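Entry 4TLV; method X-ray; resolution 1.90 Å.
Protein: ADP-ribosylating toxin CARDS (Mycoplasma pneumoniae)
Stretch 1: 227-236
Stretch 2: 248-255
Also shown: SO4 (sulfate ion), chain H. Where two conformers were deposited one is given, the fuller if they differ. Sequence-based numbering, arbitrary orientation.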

# COMPACT_ATOMS: atom_id res chain seq x y z
N SER A 227 -4.57 -13.20 -2.12
CA SER A 227 -3.99 -14.54 -2.20
C SER A 227 -4.81 -15.48 -1.35
O SER A 227 -5.48 -15.08 -0.39
CB SER A 227 -2.52 -14.58 -1.77
OG SER A 227 -2.38 -13.99 -0.51
N LEU A 228 -4.76 -16.76 -1.69
CA LEU A 228 -5.49 -17.75 -0.92
C LEU A 228 -4.96 -17.89 0.52
O LEU A 228 -5.69 -18.32 1.41
CB LEU A 228 -5.49 -19.10 -1.65
CG LEU A 228 -6.50 -19.21 -2.81
CD1 LEU A 228 -6.30 -18.16 -3.91
CD2 LEU A 228 -6.46 -20.63 -3.40
N SER A 229 -3.71 -17.51 0.76
CA SER A 229 -3.17 -17.64 2.08
C SER A 229 -3.99 -16.60 3.04
O SER A 229 -4.14 -16.86 4.22
CB SER A 229 -1.66 -17.37 2.18
OG SER A 229 -1.36 -16.08 1.69
N PHE A 230 -4.47 -15.50 2.46
CA PHE A 230 -5.32 -14.56 3.19
C PHE A 230 -6.79 -15.03 3.21
O PHE A 230 -7.44 -15.08 4.26
CB PHE A 230 -5.24 -13.15 2.59
CG PHE A 230 -4.04 -12.36 3.05
CD1 PHE A 230 -2.75 -12.69 2.63
CD2 PHE A 230 -4.19 -11.28 3.91
CE1 PHE A 230 -1.64 -11.98 3.08
CE2 PHE A 230 -3.07 -10.55 4.35
CZ PHE A 230 -1.80 -10.91 3.94
N ALA A 231 -7.32 -15.37 2.03
CA ALA A 231 -8.76 -15.65 1.89
C ALA A 231 -9.20 -17.03 2.40
O ALA A 231 -10.39 -17.25 2.66
CB ALA A 231 -9.19 -15.49 0.45
N CYS A 232 -8.25 -17.96 2.52
CA CYS A 232 -8.56 -19.32 3.00
C CYS A 232 -7.66 -19.64 4.19
O CYS A 232 -6.83 -20.54 4.10
CB CYS A 232 -8.31 -20.35 1.90
SG CYS A 232 -8.78 -19.87 0.23
N PRO A 233 -7.82 -18.91 5.31
CA PRO A 233 -6.86 -18.98 6.42
C PRO A 233 -6.84 -20.34 7.09
O PRO A 233 -5.88 -20.64 7.79
CB PRO A 233 -7.37 -17.93 7.42
CG PRO A 233 -8.74 -17.53 6.95
CD PRO A 233 -8.93 -17.96 5.54
N ASP A 234 -7.87 -21.15 6.87
CA ASP A 234 -7.95 -22.45 7.52
C ASP A 234 -8.13 -23.61 6.54
O ASP A 234 -8.73 -24.63 6.85
CB ASP A 234 -9.05 -22.42 8.57
CG ASP A 234 -8.81 -21.32 9.58
OD1 ASP A 234 -7.87 -21.49 10.37
OD2 ASP A 234 -9.49 -20.29 9.53
N TRP A 235 -7.56 -23.42 5.36
CA TRP A 235 -7.55 -24.42 4.31
C TRP A 235 -7.15 -25.81 4.83
O TRP A 235 -6.16 -25.94 5.54
CB TRP A 235 -6.56 -23.98 3.23
CG TRP A 235 -6.42 -24.93 2.10
CD1 TRP A 235 -5.62 -26.03 2.04
CD2 TRP A 235 -7.10 -24.86 0.84
NE1 TRP A 235 -5.75 -26.65 0.83
CE2 TRP A 235 -6.65 -25.95 0.07
CE3 TRP A 235 -8.03 -23.97 0.29
CZ2 TRP A 235 -7.11 -26.18 -1.22
CZ3 TRP A 235 -8.48 -24.20 -0.99
CH2 TRP A 235 -8.02 -25.29 -1.74
N SER A 236 -7.91 -26.83 4.44
CA SER A 236 -7.61 -28.23 4.81
C SER A 236 -7.55 -29.11 3.57
O SER A 236 -8.24 -28.84 2.59
CB SER A 236 -8.68 -28.80 5.75
OG SER A 236 -8.47 -28.38 7.09
N LYS A 248 -14.60 -23.31 2.06
CA LYS A 248 -14.31 -22.61 3.31
C LYS A 248 -13.60 -21.26 3.11
O LYS A 248 -13.38 -20.52 4.07
CB LYS A 248 -13.46 -23.50 4.23
CG LYS A 248 -14.11 -24.83 4.61
CD LYS A 248 -15.15 -24.66 5.71
CE LYS A 248 -15.60 -26.02 6.24
NZ LYS A 248 -16.42 -25.90 7.48
N CYS A 249 -13.25 -20.95 1.87
CA CYS A 249 -12.61 -19.67 1.55
C CYS A 249 -13.62 -18.54 1.63
O CYS A 249 -14.79 -18.69 1.27
CB CYS A 249 -11.99 -19.70 0.16
SG CYS A 249 -10.57 -20.84 -0.02
N ILE A 250 -13.16 -17.38 2.09
CA ILE A 250 -14.00 -16.20 2.12
C ILE A 250 -13.67 -15.28 0.94
O ILE A 250 -12.69 -14.54 0.97
CB ILE A 250 -13.87 -15.49 3.47
CG1 ILE A 250 -14.39 -16.41 4.58
CG2 ILE A 250 -14.65 -14.16 3.46
CD1 ILE A 250 -14.24 -15.86 5.95
N ALA A 251 -14.50 -15.35 -0.10
CA ALA A 251 -14.27 -14.65 -1.36
C ALA A 251 -15.50 -14.84 -2.24
O ALA A 251 -16.28 -15.77 -2.00
CB ALA A 251 -13.04 -15.22 -2.05
N GLU A 252 -15.67 -13.98 -3.24
CA GLU A 252 -16.76 -14.16 -4.20
C GLU A 252 -16.50 -15.42 -5.02
O GLU A 252 -17.43 -16.14 -5.38
CB GLU A 252 -16.91 -12.96 -5.15
CG GLU A 252 -17.24 -11.63 -4.46
CD GLU A 252 -17.78 -10.59 -5.44
OE1 GLU A 252 -17.99 -10.91 -6.64
OE2 GLU A 252 -18.01 -9.44 -5.01
N LYS A 253 -15.22 -15.68 -5.28
CA LYS A 253 -14.85 -16.74 -6.21
C LYS A 253 -13.35 -16.92 -6.23
O LYS A 253 -12.62 -15.99 -5.89
CB LYS A 253 -15.34 -16.31 -7.60
CG LYS A 253 -15.07 -17.27 -8.72
CD LYS A 253 -15.34 -16.54 -10.05
CE LYS A 253 -14.97 -17.41 -11.23
NZ LYS A 253 -14.80 -16.58 -12.46
N ILE A 254 -12.88 -18.10 -6.62
CA ILE A 254 -11.45 -18.33 -6.83
C ILE A 254 -11.20 -18.60 -8.31
O ILE A 254 -11.90 -19.38 -8.94
CB ILE A 254 -10.87 -19.48 -5.95
CG1 ILE A 254 -10.60 -18.99 -4.52
CG2 ILE A 254 -9.52 -19.94 -6.49
CD1 ILE A 254 -11.81 -18.71 -3.71
N ASP A 255 -10.23 -17.89 -8.88
CA ASP A 255 -9.86 -18.08 -10.27
C ASP A 255 -8.44 -18.61 -10.38
O ASP A 255 -7.58 -18.25 -9.59
CB ASP A 255 -9.94 -16.77 -11.03
CG ASP A 255 -11.36 -16.28 -11.18
OD1 ASP A 255 -12.10 -16.85 -12.00
OD2 ASP A 255 -11.74 -15.33 -10.46
S SO4 H . -17.35 -14.55 -13.50
O1 SO4 H . -17.09 -15.31 -12.28
O2 SO4 H . -16.09 -14.19 -14.13
O3 SO4 H . -18.14 -13.37 -13.16
O4 SO4 H . -18.12 -15.38 -14.43
O HOH W 1 -10.38 -21.21 5.37

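Lys-248 opens the second stretch. Its CA-to-CB bond points toward the first stretch, but the end of the side chain leads away; the side chain makes no direct contact. Its backbone is linked to the other stretch through a water. Water 1 accepts a hydrogen bond from Asp-234 N at 2.9 Å and donates a weak one to Lys-248 O at 3.3 Å.

Cys-249 is the covalent anchor. Its SG lies 2.1 Å from Cys-232 SG, and the two form a disulfide with a chi3 of 103°. Both cysteines have chi1 in the m well. The CA atoms of Cys-232 and Cys-249 are 4.3 Å apart, so the bond holds the two backbones close together. Cys-232 is the first residue after the short helix 228-231 to leave helical phi/psi. The disulfide therefore ties the second stretch to the point where the first leaves its helix. Cys-232 N still donates to Leu-228 O at 2.8 Å, which keeps it joined to the helix behind it.

The sulfur of Cys-249 also meets Trp-235. Cys-249 SG is 4.0 Å from Trp-235 CE3 and lies at the ring edge, near the ring plane. The contact is thus edge-on; the sulfur does not sit over the ring face. With chi1 near 180° (t), the end of the Trp-235 side chain comes nearer to the second stretch than its CA-to-CB direction suggests.

Ile-250 adds a backbone link beside the disulfide. Its N donates to Ala-231 O at 2.8 Å, and the N-H...O angle of 168° makes the bond nearly straight. The same carbonyl receives a CA-H...O contact: Cys-249 CA is 3.5 Å from Ala-231 O, with a less linear angle of 128° at the hydrogen. Ala-231 O thus meets two consecutive residues of the second stretch. Ile-250 O is less well served; the contact buries it, and it has no polar partner in the model.

Ala-251 points its CA-to-CB bond toward the first stretch but stays beyond contact distance. Glu-252 is out of reach.

Lys-253 is also out of reach and turns to other partners. Its NZ forms a salt bridge with Asp-255 OD1 at 2.8 Å. Lys-253 NZ also donates to sulfate O1 at 2.6 Å and, weakly, to sulfate O2 at 3.2 Å. The sulfate probably comes from the crystallisation liquor.

Ile-254 returns to the contact, its CA-to-CB bond directed toward the first stretch. Ile-254 CG2 is 4.4 Å from Leu-228 CD2, a loose apolar contact.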